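Local coordinates for protein mnemiopsin 1 (Mnemiopsis leidyi, PDB 5VP3) that emits light when calcium binds its EF-hands, probably through oxidative decarboxylation of a pre-bound coelenterazine, as in related photoproteins, at residues Arg15-Thr20 and Glu112-Arg117; Trp21-Glu26 and Ala104-Ala109; Arg78-Thr83 and Ser128-Asp133; Glu120-Ala125 and Leu185-Trp190. All coordinates share one frame; numbering follows the deposited sequence.

Interaction 1 (Arg15-Thr20 and Glu112-Arg117); sequences RSVGNT and ERERER
A hydrogen bond between Asn-19 and Glu-114, with one small apolar contact beside it, joins the turn after helix 9-16 to the C-terminal part of helix 101-117, towards the outside of the protein. Asn-19 ND2 donates to Glu-114 OE1 at 3.0 Å with an N-H...O angle of 161°. The acceptor lies near the plane of the amide, yet the donor sits above the carboxylate plane, and the two flat groups stand 81° apart. Asn-19 ND2 also donates to Glu-110 and Asn-19 OD1 accepts from Trp-21 N, which together fix the rotation of the amide. Glu-114 CG is anti to the backbone N (chi1 -176°), which sets it against Val-17 CG2 at 3.7 Å, and the bend at chi2 turns the carboxylate toward Asn-19 and a water. OE2 forms a salt bridge with Arg-118 and takes a bond from that water, 2.6 Å from Val-17 O. With an alanine at Glu-114, Arg-118 would probably lose this carboxylate and Asn-19 ND2 one acceptor. Gly-18, with positive phi, is the C-prime residue of the Schellman motif that ends helix 9-16, as the bonds Gly-18 N to Arg-15 O and Asn-19 N to Leu-14 O establish.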
# COMPACT_ATOMS: atom_id res chain seq x y z
N ARG A 15 16.06 1.96 13.65
CA ARG A 15 17.18 1.79 14.58
C ARG A 15 18.52 1.95 13.85
O ARG A 15 19.49 2.45 14.43
CB ARG A 15 17.12 0.43 15.28
CG ARG A 15 15.87 0.15 16.14
CD ARG A 15 15.28 1.41 16.84
NE ARG A 15 14.08 1.08 17.63
CZ ARG A 15 13.02 1.87 17.80
NH1 ARG A 15 12.94 3.07 17.24
NH2 ARG A 15 12.01 1.46 18.56
N SER A 16 18.59 1.56 12.57
CA SER A 16 19.82 1.72 11.81
C SER A 16 20.22 3.17 11.62
O SER A 16 21.40 3.44 11.39
CB SER A 16 19.67 1.04 10.44
OG SER A 16 18.81 1.75 9.57
N VAL A 17 19.27 4.12 11.70
CA VAL A 17 19.58 5.54 11.55
C VAL A 17 19.37 6.29 12.87
O VAL A 17 19.27 7.52 12.88
CB VAL A 17 18.76 6.18 10.40
CG1 VAL A 17 19.05 5.50 9.09
CG2 VAL A 17 17.26 6.11 10.65
N GLY A 18 19.27 5.57 13.98
CA GLY A 18 19.18 6.20 15.28
C GLY A 18 17.84 6.80 15.60
O GLY A 18 17.77 7.65 16.48
N ASN A 19 16.77 6.39 14.93
CA ASN A 19 15.46 6.96 15.19
C ASN A 19 14.87 6.23 16.38
O ASN A 19 14.83 4.99 16.39
CB ASN A 19 14.59 6.87 13.93
CG ASN A 19 13.17 7.32 14.16
OD1 ASN A 19 12.48 6.78 14.99
ND2 ASN A 19 12.73 8.32 13.40
N THR A 20 14.47 6.97 17.43
CA THR A 20 14.07 6.36 18.70
C THR A 20 12.57 6.13 18.81
O THR A 20 12.06 5.89 19.92
CB THR A 20 14.51 7.27 19.88
OG1 THR A 20 13.96 8.57 19.67
CG2 THR A 20 16.02 7.38 19.97
N GLU A 112 8.60 5.92 6.67
CA GLU A 112 8.44 6.77 5.50
C GLU A 112 8.77 8.23 5.82
O GLU A 112 9.35 8.93 4.99
CB GLU A 112 7.01 6.66 4.93
CG GLU A 112 6.73 5.35 4.20
CD GLU A 112 7.23 5.34 2.78
OE1 GLU A 112 6.64 6.00 1.88
OE2 GLU A 112 8.23 4.63 2.53
N ARG A 113 8.37 8.72 6.99
CA ARG A 113 8.74 10.09 7.36
C ARG A 113 10.26 10.26 7.47
O ARG A 113 10.81 11.31 7.10
CB ARG A 113 8.06 10.49 8.67
CG ARG A 113 6.53 10.77 8.48
CD ARG A 113 5.87 11.32 9.75
NE ARG A 113 5.96 10.40 10.90
CZ ARG A 113 4.97 9.60 11.32
NH1 ARG A 113 3.79 9.56 10.71
NH2 ARG A 113 5.17 8.82 12.38
N GLU A 114 10.95 9.24 7.99
CA GLU A 114 12.41 9.30 8.15
C GLU A 114 13.08 9.32 6.78
O GLU A 114 13.95 10.15 6.51
CB GLU A 114 12.86 8.09 8.98
CG GLU A 114 14.34 8.00 9.35
CD GLU A 114 14.80 9.17 10.21
OE1 GLU A 114 14.00 9.67 11.01
OE2 GLU A 114 15.97 9.60 10.08
N ARG A 115 12.60 8.49 5.90
CA ARG A 115 13.02 8.49 4.53
C ARG A 115 12.82 9.84 3.87
O ARG A 115 13.66 10.29 3.20
CB ARG A 115 12.30 7.43 3.75
CG ARG A 115 12.87 6.05 3.79
CD ARG A 115 11.98 5.05 3.07
NE ARG A 115 12.08 3.84 3.78
CZ ARG A 115 11.11 3.23 4.39
NH1 ARG A 115 9.90 3.62 4.31
NH2 ARG A 115 11.42 2.19 5.05
N GLU A 116 11.68 10.46 4.06
CA GLU A 116 11.42 11.73 3.48
C GLU A 116 12.44 12.73 3.93
O GLU A 116 13.03 13.40 3.15
CB GLU A 116 10.06 12.28 3.85
CG GLU A 116 8.92 11.72 3.12
CD GLU A 116 7.61 12.16 3.69
OE1 GLU A 116 7.54 12.44 4.85
OE2 GLU A 116 6.67 12.22 2.98
N ARG A 117 12.62 12.81 5.22
CA ARG A 117 13.54 13.74 5.78
C ARG A 117 14.95 13.51 5.27
O ARG A 117 15.69 14.40 5.14
CB ARG A 117 13.44 13.77 7.30
CG ARG A 117 14.51 13.06 8.05
CD ARG A 117 14.55 13.45 9.49
NE ARG A 117 15.18 14.70 9.69
CZ ARG A 117 15.19 15.33 10.84
NH1 ARG A 117 14.61 14.81 11.88
NH2 ARG A 117 15.80 16.48 10.95
O HOH W 1 17.47 9.34 12.88

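Interaction 2 (Trp21-Glu26 and Ala104-Ala109); sequences WKFNVE and ANRVFA
In the extended linker between helix 9-16 and helix 30-43, which leads into the first EF-hand of the photoprotein, Trp-21 and Phe-23 lie against Val-107 and Arg-106 of helix 101-117. The two aromatic residues thus meet successive residues of one helical turn, and the nearest CA atoms, those of Phe-23 and Val-107, are 7.1 Å apart. Trp-21 applies the six-membered part of its indole: CZ3 comes to 3.5 Å from Val-107 CB, while CH2 is 3.7 Å from Val-107 N. Farther round the ring, CZ2 is 3.8 Å from Arg-106 O, so the indole touches main chain as well as side chain. Having CG anti to the backbone N (chi1 176°) directs the indole from the linker to the helix. Leu-14 of helix 9-16 also packs on Val-107, and Tyr-11 touches both aromatic residues, so the linker and the helix before it share this surface.

Phe-23 meets the aliphatic base of Arg-106, the two side chains crossing at about a right angle. The arginine chain bends at chi2 and chi3, and its guanidinium leads away from the linker to lie with one face over Ala-109 CB. Contact with the phenyl ring is therefore left to methylene carbons: Phe-23 CE1 lies 3.9 Å from Arg-106 CG.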
# COMPACT_ATOMS: atom_id res chain seq x y z
N TRP A 21 11.84 6.21 17.71
CA TRP A 21 10.38 6.24 17.77
C TRP A 21 9.84 5.01 18.48
O TRP A 21 10.34 3.88 18.30
CB TRP A 21 9.81 6.32 16.35
CG TRP A 21 8.34 6.27 16.22
CD1 TRP A 21 7.47 7.34 16.15
CD2 TRP A 21 7.54 5.10 16.12
NE1 TRP A 21 6.18 6.89 16.02
CE2 TRP A 21 6.20 5.52 16.00
CE3 TRP A 21 7.82 3.73 16.13
CZ2 TRP A 21 5.15 4.61 15.88
CZ3 TRP A 21 6.78 2.84 16.02
CH2 TRP A 21 5.46 3.27 15.89
N LYS A 22 8.80 5.24 19.29
CA LYS A 22 8.09 4.21 20.04
C LYS A 22 6.61 4.25 19.74
O LYS A 22 5.99 5.32 19.71
CB LYS A 22 8.29 4.37 21.58
CG LYS A 22 9.62 3.88 22.11
CD LYS A 22 9.94 2.48 21.54
CE LYS A 22 10.91 1.70 22.41
NZ LYS A 22 12.31 2.13 22.14
N PHE A 23 6.03 3.08 19.62
CA PHE A 23 4.61 2.97 19.33
C PHE A 23 3.75 3.23 20.57
O PHE A 23 4.01 2.70 21.65
CB PHE A 23 4.31 1.58 18.78
CG PHE A 23 2.85 1.34 18.52
CD1 PHE A 23 2.16 2.13 17.62
CD2 PHE A 23 2.17 0.33 19.18
CE1 PHE A 23 0.82 1.92 17.39
CE2 PHE A 23 0.83 0.13 18.93
CZ PHE A 23 0.16 0.91 18.04
N ASN A 24 2.70 4.03 20.40
CA ASN A 24 1.69 4.22 21.44
C ASN A 24 0.31 4.05 20.82
O ASN A 24 -0.14 4.90 20.04
CB ASN A 24 1.81 5.60 22.08
CG ASN A 24 0.62 5.95 22.94
OD1 ASN A 24 -0.10 5.06 23.44
ND2 ASN A 24 0.39 7.26 23.12
N VAL A 25 -0.39 2.97 21.19
CA VAL A 25 -1.67 2.67 20.57
C VAL A 25 -2.70 3.75 20.85
O VAL A 25 -3.61 3.95 20.04
CB VAL A 25 -2.19 1.28 21.00
CG1 VAL A 25 -2.39 1.22 22.48
CG2 VAL A 25 -3.48 0.92 20.22
N GLU A 26 -2.54 4.50 21.96
CA GLU A 26 -3.47 5.59 22.27
C GLU A 26 -3.49 6.65 21.19
O GLU A 26 -4.44 7.43 21.12
CB GLU A 26 -3.12 6.25 23.60
CG GLU A 26 -3.23 5.34 24.82
CD GLU A 26 -4.65 4.79 25.02
OE1 GLU A 26 -5.63 5.52 24.70
OE2 GLU A 26 -4.77 3.61 25.47
N ALA A 104 2.47 -2.46 13.17
CA ALA A 104 3.28 -2.58 11.95
C ALA A 104 2.99 -1.41 11.02
O ALA A 104 3.92 -0.82 10.44
CB ALA A 104 2.99 -3.91 11.25
N ASN A 105 1.72 -1.00 10.91
CA ASN A 105 1.37 0.13 10.06
C ASN A 105 1.93 1.43 10.58
O ASN A 105 2.38 2.27 9.79
CB ASN A 105 -0.13 0.23 9.91
CG ASN A 105 -0.62 -0.57 8.75
OD1 ASN A 105 -0.64 -0.10 7.62
ND2 ASN A 105 -1.01 -1.80 9.02
N ARG A 106 1.93 1.63 11.89
CA ARG A 106 2.38 2.91 12.41
C ARG A 106 3.90 3.01 12.39
O ARG A 106 4.43 4.10 12.21
CB ARG A 106 1.82 3.12 13.83
CG ARG A 106 0.31 3.40 13.83
CD ARG A 106 -0.00 4.81 13.36
NE ARG A 106 -0.30 4.90 11.93
CZ ARG A 106 -0.18 6.01 11.20
NH1 ARG A 106 -0.49 5.98 9.92
NH2 ARG A 106 0.26 7.15 11.73
N VAL A 107 4.64 1.91 12.55
CA VAL A 107 6.09 2.07 12.47
C VAL A 107 6.50 2.25 11.02
O VAL A 107 7.51 2.92 10.74
CB VAL A 107 6.82 0.88 13.11
CG1 VAL A 107 6.48 -0.44 12.40
CG2 VAL A 107 8.36 1.13 13.14
N PHE A 108 5.76 1.66 10.08
CA PHE A 108 6.03 1.92 8.68
C PHE A 108 5.85 3.40 8.35
O PHE A 108 6.66 3.99 7.62
CB PHE A 108 5.12 1.06 7.80
CG PHE A 108 5.23 1.38 6.34
CD1 PHE A 108 6.27 0.88 5.59
CD2 PHE A 108 4.32 2.23 5.73
CE1 PHE A 108 6.41 1.19 4.26
CE2 PHE A 108 4.44 2.53 4.37
CZ PHE A 108 5.48 2.01 3.66
N ALA A 109 4.82 4.04 8.92
CA ALA A 109 4.58 5.45 8.63
C ALA A 109 5.74 6.31 9.13
O ALA A 109 6.12 7.28 8.46
CB ALA A 109 3.28 5.93 9.28

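Interaction 3 (Arg78-Thr83 and Ser128-Asp133); sequences RAAVHT and SNAYYD
Ala-80 CB meets Ala-130 CB at 3.7 Å, where helix 71-87 comes closest to helix 123-135 within the two segments; their CA atoms are only 6.6 Å apart. Both methyls are directed toward the other helix, and with a single methyl on each side the backbones can come this near.

One residue on, Val-81 continues the apolar contact. Its CG1 is anti to the backbone N (chi1 175°), which leaves CG2 beside that nitrogen as the branch that touches Tyr-131. This methyl lies 3.8 Å from Tyr-131 CE1 and 4.0 Å from Tyr-131 OH, so it meets the phenol near its hydroxyl end as the two side chains cross obliquely. The residues in contact are buried. Helix 123-135 is the entering helix of an EF-hand whose loop holds a cadmium ion in this crystal, and the packing joins it to helix 71-87, earlier in the chain and separated from it by helix 101-117. Met-77 and Pro-60 also touch Tyr-131, while Phe-186 of helix 179-190 meets its ring with the planes at about 60°.

Farther along, two polar side chains fold back onto their own helix. His-82 ND1 donates to Arg-78 O at 2.9 Å, with the acceptor near the imidazole plane. Thr-83 OG1 donates to Ala-79 O at 3.0 Å, arriving on the opposite face of that carbonyl from Thr-83 N.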
# COMPACT_ATOMS: atom_id res chain seq x y z
N ARG A 78 4.89 -6.73 -8.99
CA ARG A 78 5.15 -7.81 -8.04
C ARG A 78 6.25 -7.41 -7.06
O ARG A 78 6.09 -7.53 -5.85
CB ARG A 78 5.54 -9.11 -8.77
CG ARG A 78 5.72 -10.37 -7.87
CD ARG A 78 6.71 -11.41 -8.44
NE ARG A 78 8.03 -10.77 -8.61
CZ ARG A 78 8.86 -10.43 -7.61
NH1 ARG A 78 8.54 -10.69 -6.35
NH2 ARG A 78 10.01 -9.81 -7.86
N ALA A 79 7.39 -6.95 -7.59
CA ALA A 79 8.50 -6.52 -6.74
C ALA A 79 8.08 -5.43 -5.78
O ALA A 79 8.50 -5.42 -4.61
CB ALA A 79 9.64 -5.99 -7.61
N ALA A 80 7.38 -4.42 -6.29
CA ALA A 80 6.98 -3.29 -5.44
C ALA A 80 6.05 -3.73 -4.33
O ALA A 80 6.18 -3.29 -3.18
CB ALA A 80 6.31 -2.22 -6.29
N VAL A 81 5.09 -4.60 -4.65
CA VAL A 81 4.17 -5.09 -3.65
C VAL A 81 4.92 -5.89 -2.61
O VAL A 81 4.68 -5.75 -1.41
CB VAL A 81 3.04 -5.93 -4.29
CG1 VAL A 81 2.17 -6.53 -3.24
CG2 VAL A 81 2.18 -5.07 -5.16
N HIS A 82 5.87 -6.71 -3.03
CA HIS A 82 6.64 -7.48 -2.06
C HIS A 82 7.41 -6.56 -1.12
O HIS A 82 7.45 -6.78 0.09
CB HIS A 82 7.65 -8.38 -2.76
CG HIS A 82 7.12 -9.71 -3.13
ND1 HIS A 82 6.29 -9.91 -4.20
CD2 HIS A 82 7.34 -10.92 -2.58
CE1 HIS A 82 6.02 -11.20 -4.30
NE2 HIS A 82 6.64 -11.83 -3.33
N THR A 83 8.07 -5.56 -1.68
CA THR A 83 8.86 -4.66 -0.85
C THR A 83 7.97 -3.90 0.10
O THR A 83 8.27 -3.77 1.29
CB THR A 83 9.64 -3.68 -1.74
OG1 THR A 83 10.52 -4.39 -2.61
CG2 THR A 83 10.43 -2.70 -0.89
N SER A 128 3.10 3.00 -6.00
CA SER A 128 2.18 3.70 -6.89
C SER A 128 2.70 3.72 -8.32
O SER A 128 1.94 3.47 -9.26
CB SER A 128 1.96 5.12 -6.36
OG SER A 128 1.11 5.86 -7.19
N ASN A 129 3.99 4.02 -8.50
CA ASN A 129 4.54 4.10 -9.85
C ASN A 129 4.65 2.74 -10.54
O ASN A 129 4.61 2.67 -11.79
CB ASN A 129 5.89 4.80 -9.79
CG ASN A 129 5.72 6.32 -9.63
OD1 ASN A 129 4.91 6.93 -10.32
ND2 ASN A 129 6.44 6.92 -8.71
N ALA A 130 4.73 1.65 -9.77
CA ALA A 130 4.68 0.34 -10.42
C ALA A 130 3.26 -0.01 -10.83
O ALA A 130 3.02 -0.59 -11.91
CB ALA A 130 5.23 -0.73 -9.48
N TYR A 131 2.29 0.28 -9.98
CA TYR A 131 0.92 0.00 -10.37
C TYR A 131 0.51 0.87 -11.54
O TYR A 131 -0.27 0.44 -12.39
CB TYR A 131 -0.01 0.27 -9.21
CG TYR A 131 -0.41 -0.93 -8.42
CD1 TYR A 131 0.30 -1.32 -7.31
CD2 TYR A 131 -1.55 -1.65 -8.75
CE1 TYR A 131 -0.10 -2.41 -6.55
CE2 TYR A 131 -1.94 -2.74 -8.02
CZ TYR A 131 -1.19 -3.12 -6.92
OH TYR A 131 -1.56 -4.19 -6.13
N TYR A 132 1.01 2.10 -11.56
CA TYR A 132 0.64 3.07 -12.59
C TYR A 132 0.67 2.43 -13.96
O TYR A 132 -0.32 2.46 -14.70
CB TYR A 132 1.60 4.25 -12.55
CG TYR A 132 1.18 5.48 -13.29
CD1 TYR A 132 0.42 6.45 -12.67
CD2 TYR A 132 1.60 5.72 -14.61
CE1 TYR A 132 0.04 7.63 -13.35
CE2 TYR A 132 1.23 6.87 -15.29
CZ TYR A 132 0.45 7.82 -14.65
OH TYR A 132 0.11 8.96 -15.31
N ASP A 133 1.81 1.88 -14.31
CA ASP A 133 1.98 1.33 -15.64
C ASP A 133 1.06 0.14 -15.85
O ASP A 133 0.61 -0.11 -16.97
CB ASP A 133 3.44 0.94 -15.84
CG ASP A 133 4.37 2.12 -15.77
OD1 ASP A 133 3.93 3.24 -16.10
OD2 ASP A 133 5.53 1.92 -15.38

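Interaction 4 (Glu120-Ala125 and Leu185-Trp190); sequences EPSLIA and LFRKFW
Ile-124 packs against the backbone and inner side chains of Phe-186 and Arg-187, bringing the first turn of helix 123-135 onto helix 179-190. CG2 of the isoleucine is anti to its own nitrogen, with CG1 on the other branch at chi1 -64°. That CG2 methyl reaches Arg-187 CG and Arg-187 N, each at 3.8 Å, and lies 4.2 Å from Phe-186 CB. The phenyl ring of Phe-186 leads away from the isoleucine, and Trp-190 NE1 lies above one of its faces, toward the rim.

Arg-187 crosses Ile-124 at about a right angle. Its chain bends at chi3 (134°), and this turn carries the guanidinium back over the isoleucine, with Ile-124 CD1 over one face. At the edge of the same group, Ser-122 OG is 3.9 Å from Arg-187 NH2. The guanidinium also has a long, weak ion pair with Glu-116, and the Arg-187 side chain comes within about 4 Å of a bound cadmium ion.

Ser-122 OG accepts from Ala-125 N at 3.1 Å with an N-H...O angle of 162°, and it is also hydrogen-bonded to Glu-112. Losing the hydroxyl of Ser-122 to an alanine is likely to leave Ala-125 N without its capping acceptor and cost Glu-112 one partner. Ser-122 is thus the N-cap of a helix that enters one EF-hand, packed on the exiting helix of the next, as in a paired EF-hand domain.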
# COMPACT_ATOMS: atom_id res chain seq x y z
N GLU A 120 15.53 9.93 0.92
CA GLU A 120 15.51 8.58 0.40
C GLU A 120 14.17 8.30 -0.27
O GLU A 120 13.18 8.96 0.02
CB GLU A 120 15.79 7.58 1.53
CG GLU A 120 17.25 7.64 2.05
CD GLU A 120 17.43 6.94 3.39
OE1 GLU A 120 16.52 6.17 3.78
OE2 GLU A 120 18.48 7.15 4.04
N PRO A 121 14.10 7.31 -1.16
CA PRO A 121 12.85 7.10 -1.93
C PRO A 121 11.72 6.57 -1.06
O PRO A 121 11.93 5.70 -0.21
CB PRO A 121 13.26 6.08 -2.99
CG PRO A 121 14.75 6.17 -3.07
CD PRO A 121 15.21 6.49 -1.67
N SER A 122 10.52 7.09 -1.30
CA SER A 122 9.31 6.64 -0.61
C SER A 122 8.89 5.28 -1.12
O SER A 122 8.88 5.03 -2.33
CB SER A 122 8.16 7.62 -0.82
OG SER A 122 6.89 7.02 -0.55
N LEU A 123 8.51 4.39 -0.22
CA LEU A 123 8.10 3.08 -0.71
C LEU A 123 6.66 3.13 -1.17
O LEU A 123 6.26 2.31 -2.01
CB LEU A 123 8.29 1.99 0.34
CG LEU A 123 9.73 1.82 0.80
CD1 LEU A 123 9.85 0.74 1.86
CD2 LEU A 123 10.62 1.48 -0.37
N ILE A 124 5.89 4.10 -0.69
CA ILE A 124 4.54 4.29 -1.21
C ILE A 124 4.61 4.75 -2.65
O ILE A 124 3.80 4.34 -3.48
CB ILE A 124 3.75 5.30 -0.38
CG1 ILE A 124 3.53 4.79 1.03
CG2 ILE A 124 2.39 5.57 -1.08
CD1 ILE A 124 2.83 5.81 1.95
N ALA A 125 5.55 5.65 -2.97
CA ALA A 125 5.70 6.12 -4.35
C ALA A 125 6.17 5.00 -5.25
O ALA A 125 5.73 4.90 -6.40
CB ALA A 125 6.68 7.29 -4.41
N LEU A 185 -3.08 9.59 -4.23
CA LEU A 185 -4.17 8.65 -3.98
C LEU A 185 -3.71 7.44 -3.18
O LEU A 185 -4.39 6.98 -2.26
CB LEU A 185 -4.73 8.20 -5.32
CG LEU A 185 -6.06 7.50 -5.33
CD1 LEU A 185 -6.66 7.68 -6.72
CD2 LEU A 185 -5.93 6.01 -5.00
N PHE A 186 -2.54 6.91 -3.54
CA PHE A 186 -2.01 5.72 -2.87
C PHE A 186 -1.55 6.03 -1.45
O PHE A 186 -1.63 5.17 -0.56
CB PHE A 186 -0.85 5.13 -3.69
CG PHE A 186 -1.26 4.01 -4.64
CD1 PHE A 186 -2.32 4.15 -5.52
CD2 PHE A 186 -0.57 2.84 -4.67
CE1 PHE A 186 -2.67 3.11 -6.39
CE2 PHE A 186 -0.92 1.82 -5.53
CZ PHE A 186 -1.98 1.97 -6.38
N ARG A 187 -1.08 7.22 -1.20
CA ARG A 187 -0.77 7.61 0.14
C ARG A 187 -2.00 7.55 1.03
O ARG A 187 -1.93 7.08 2.10
CB ARG A 187 -0.13 8.98 0.23
CG ARG A 187 1.21 9.09 -0.42
CD ARG A 187 1.94 10.36 -0.10
NE ARG A 187 3.27 10.00 0.22
CZ ARG A 187 3.78 10.07 1.41
NH1 ARG A 187 3.11 10.59 2.39
NH2 ARG A 187 4.99 9.64 1.57
N LYS A 188 -3.13 8.00 0.53
CA LYS A 188 -4.37 7.88 1.29
C LYS A 188 -4.83 6.43 1.37
O LYS A 188 -5.19 5.94 2.45
CB LYS A 188 -5.47 8.74 0.65
CG LYS A 188 -5.19 10.24 0.64
CD LYS A 188 -5.09 10.80 2.03
CE LYS A 188 -4.83 12.30 2.01
NZ LYS A 188 -4.00 12.73 3.18
N PHE A 189 -4.86 5.73 0.24
CA PHE A 189 -5.45 4.39 0.21
C PHE A 189 -4.66 3.44 1.11
O PHE A 189 -5.24 2.58 1.77
CB PHE A 189 -5.51 3.90 -1.26
CG PHE A 189 -6.38 2.65 -1.49
CD1 PHE A 189 -7.77 2.75 -1.64
CD2 PHE A 189 -5.80 1.38 -1.61
CE1 PHE A 189 -8.58 1.60 -1.86
CE2 PHE A 189 -6.59 0.23 -1.84
CZ PHE A 189 -7.98 0.35 -1.97
N TRP A 190 -3.35 3.60 1.17
CA TRP A 190 -2.48 2.67 1.82
C TRP A 190 -1.79 3.15 3.11
O TRP A 190 -0.96 2.47 3.62
CB TRP A 190 -1.40 2.26 0.85
CG TRP A 190 -1.78 1.66 -0.43
CD1 TRP A 190 -1.72 2.21 -1.63
CD2 TRP A 190 -2.21 0.33 -0.63
NE1 TRP A 190 -2.11 1.34 -2.57
CE2 TRP A 190 -2.42 0.17 -1.97
CE3 TRP A 190 -2.45 -0.73 0.21
CZ2 TRP A 190 -2.86 -1.00 -2.50
CZ3 TRP A 190 -2.86 -1.87 -0.30
CH2 TRP A 190 -3.07 -2.01 -1.65

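Helix 101-117 serves interactions 1 and 2, whose centres are 13 Å apart; they also touch where Arg-15 NH1 approaches Trp-21 O at 2.9 Å, a probable hydrogen bond. Glu-112, in the helical segment of interaction 1, reaches interaction 4, its OE2 lying 2.8 Å from Leu-123 N at the start of helix 123-135. That helix then carries interaction 3, 11 Å from interaction 4 between centres, and Ser-128 CA packs on Phe-186 CD2 at 3.6 Å. Phe-108, from the helical segment of interaction 2, touches Ile-124 and Leu-123 of interaction 4. Interactions 2 and 3 lie on opposite sides of the chain's centre. Unlike Arg-187, the side chains of Arg-106 (about 10 Å) and Tyr-131 (about 12 Å) lie well back from any bound cadmium ion.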